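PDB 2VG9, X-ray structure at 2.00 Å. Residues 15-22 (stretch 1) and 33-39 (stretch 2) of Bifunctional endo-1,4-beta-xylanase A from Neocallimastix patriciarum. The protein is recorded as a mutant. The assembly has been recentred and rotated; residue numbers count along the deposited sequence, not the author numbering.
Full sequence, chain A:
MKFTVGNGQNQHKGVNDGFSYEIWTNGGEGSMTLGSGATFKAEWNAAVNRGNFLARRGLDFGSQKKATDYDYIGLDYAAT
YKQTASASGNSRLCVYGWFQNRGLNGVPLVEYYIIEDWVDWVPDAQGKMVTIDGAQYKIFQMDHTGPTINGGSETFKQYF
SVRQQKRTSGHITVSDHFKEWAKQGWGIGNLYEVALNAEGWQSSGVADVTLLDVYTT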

# COMPACT_ATOMS: atom_id res chain seq x y z
N VAL A 15 2.92 -8.34 -14.32
CA VAL A 15 2.16 -9.38 -13.62
C VAL A 15 2.97 -10.64 -13.66
O VAL A 15 3.81 -10.83 -14.56
CB VAL A 15 0.77 -9.64 -14.32
CG1 VAL A 15 -0.15 -8.45 -14.18
CG2 VAL A 15 0.94 -9.99 -15.84
N ASN A 16 2.75 -11.50 -12.67
CA ASN A 16 3.29 -12.85 -12.66
C ASN A 16 2.47 -13.74 -11.72
O ASN A 16 2.15 -13.35 -10.60
CB ASN A 16 4.77 -12.92 -12.24
CG ASN A 16 5.40 -14.32 -12.57
OD1 ASN A 16 5.58 -15.17 -11.70
ND2 ASN A 16 5.68 -14.53 -13.84
N ASP A 17 2.12 -14.94 -12.19
CA ASP A 17 1.36 -15.90 -11.38
C ASP A 17 0.01 -15.31 -10.94
O ASP A 17 -0.53 -15.70 -9.87
CB ASP A 17 2.17 -16.31 -10.13
CG ASP A 17 3.24 -17.38 -10.40
OD1 ASP A 17 3.36 -17.95 -11.51
OD2 ASP A 17 3.95 -17.72 -9.45
N GLY A 18 -0.53 -14.38 -11.72
CA GLY A 18 -1.85 -13.80 -11.40
C GLY A 18 -1.85 -12.65 -10.41
O GLY A 18 -2.90 -12.15 -10.03
N PHE A 19 -0.66 -12.20 -10.03
CA PHE A 19 -0.50 -11.07 -9.11
C PHE A 19 0.34 -9.97 -9.73
O PHE A 19 1.33 -10.26 -10.40
CB PHE A 19 0.12 -11.54 -7.78
CG PHE A 19 -0.78 -12.43 -6.99
CD1 PHE A 19 -1.80 -11.88 -6.19
CD2 PHE A 19 -0.60 -13.81 -7.01
CE1 PHE A 19 -2.63 -12.72 -5.45
CE2 PHE A 19 -1.44 -14.65 -6.28
CZ PHE A 19 -2.45 -14.12 -5.51
N SER A 20 -0.06 -8.71 -9.55
CA SER A 20 0.72 -7.61 -10.11
C SER A 20 2.07 -7.52 -9.42
O SER A 20 2.27 -8.09 -8.33
CB SER A 20 -0.01 -6.26 -9.94
OG SER A 20 -0.12 -5.89 -8.57
N TYR A 21 2.99 -6.80 -10.05
CA TYR A 21 4.17 -6.29 -9.37
C TYR A 21 4.46 -4.88 -9.91
O TYR A 21 4.15 -4.57 -11.06
CB TYR A 21 5.39 -7.23 -9.52
CG TYR A 21 5.96 -7.33 -10.93
CD1 TYR A 21 6.87 -6.38 -11.41
CD2 TYR A 21 5.60 -8.39 -11.78
CE1 TYR A 21 7.38 -6.45 -12.74
CE2 TYR A 21 6.10 -8.48 -13.11
CZ TYR A 21 6.99 -7.52 -13.57
OH TYR A 21 7.49 -7.62 -14.85
N GLU A 22 5.02 -4.03 -9.06
CA GLU A 22 5.39 -2.67 -9.44
C GLU A 22 6.54 -2.22 -8.53
O GLU A 22 6.45 -2.34 -7.30
CB GLU A 22 4.18 -1.73 -9.29
CG GLU A 22 4.56 -0.24 -9.40
CD GLU A 22 3.35 0.67 -9.60
OE1 GLU A 22 2.33 0.48 -8.89
OE2 GLU A 22 3.44 1.60 -10.46
N THR A 33 12.82 -8.67 -6.37
CA THR A 33 13.02 -10.04 -6.86
C THR A 33 11.72 -10.76 -6.61
O THR A 33 11.30 -10.87 -5.47
CB THR A 33 14.24 -10.72 -6.13
OG1 THR A 33 15.44 -9.95 -6.40
CG2 THR A 33 14.48 -12.14 -6.59
N LEU A 34 11.08 -11.24 -7.68
CA LEU A 34 9.83 -12.03 -7.55
C LEU A 34 10.05 -13.36 -6.87
O LEU A 34 11.12 -13.94 -7.01
CB LEU A 34 9.22 -12.31 -8.93
CG LEU A 34 8.95 -11.16 -9.88
CD1 LEU A 34 8.27 -11.67 -11.16
CD2 LEU A 34 8.13 -10.05 -9.19
N GLY A 35 9.05 -13.85 -6.14
CA GLY A 35 9.01 -15.28 -5.72
C GLY A 35 7.72 -15.83 -6.32
O GLY A 35 7.05 -15.10 -7.05
N SER A 36 7.36 -17.08 -6.02
CA SER A 36 6.08 -17.67 -6.47
C SER A 36 4.90 -16.87 -5.98
O SER A 36 4.95 -16.25 -4.90
CB SER A 36 5.87 -19.09 -5.90
OG SER A 36 7.08 -19.83 -5.95
N GLY A 37 3.82 -16.90 -6.78
CA GLY A 37 2.56 -16.32 -6.38
C GLY A 37 2.70 -14.82 -6.28
O GLY A 37 3.09 -14.16 -7.27
N ALA A 38 2.37 -14.27 -5.12
CA ALA A 38 2.47 -12.80 -4.92
C ALA A 38 3.73 -12.40 -4.13
O ALA A 38 3.90 -11.23 -3.84
CB ALA A 38 1.23 -12.26 -4.22
N THR A 39 4.58 -13.37 -3.79
CA THR A 39 5.74 -13.11 -2.92
C THR A 39 6.81 -12.28 -3.67
O THR A 39 6.86 -12.27 -4.91
CB THR A 39 6.35 -14.43 -2.32
OG1 THR A 39 6.90 -15.23 -3.37
CG2 THR A 39 5.33 -15.27 -1.55

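Stretch 1 is a tight hairpin: two strand segments joined by a type I' turn from Asn16 to Phe19. Stretch 2 leaves its strand after Leu34 and folds into a type II' turn from Ser36 to Thr39. The two turns meet side by side, with Asp17 near Gly37 and Phe19 near Ala38.

Val15 points away from stretch 2 and makes no contact with it. Asn16 points toward it. Its CB lies 3.9 Å from Leu34 CD1, a van der Waals contact made by the aliphatic start of a polar side chain. The hairpin is closed by two backbone hydrogen bonds, Asn16 N to Phe19 O at 3.0 Å and Phe19 N to Asn16 O at 3.1 Å.

Asp17 makes the one hydrogen bond between the stretches. Gly37 N donates to Asp17 OD2 at 2.8 Å, and the N-H...O angle of 165° is close to linear. A carboxylate on one turn thus receives a backbone amide of the other. The same OD2 lies 3.7 Å from Ser36 CA. The Ser36 side chain itself points away.

Gly18 touches nothing in stretch 2. Its phi of 84° and psi of 5° suit glycine, since a CB here would be jammed against the carbonyl O of Asp17.

Phe19 packs on the second turn. Ala38 CB sits over one face of its ring, 3.6 Å from the ring centroid (the center of CG, CD1, CD2, CE1, CE2 and CZ) and 20° off the normal. This is a CH-pi contact, and the closest pair is Phe19 CG to Ala38 CB at 3.4 Å. The ring also meets the backbone of Gly37, with Phe19 CD2 3.5 Å from Gly37 C. Gly37 has a positive phi of 67°, which favors glycine. The turn that presents Gly37 and Ala38 is held by its own bonds: Thr39 N to Ser36 O at 3.1 Å, and Thr39 OG1 to the same Ser36 O at 2.7 Å. Gly35 N to Thr39 O, at 3.0 Å, closes the loop around it.

Ser20 does not reach stretch 2; its OG is hydrogen-bonded elsewhere in the structure. Tyr21 points toward stretch 2 again. Its CG lies 3.9 Å from Leu34 CD2, an apolar contact. Leu34 therefore touches both Asn16 and Tyr21, through CD1 and CD2 in the closest pairs. Glu22 is out of reach, and both of its carboxylate oxygens are hydrogen-bonded elsewhere.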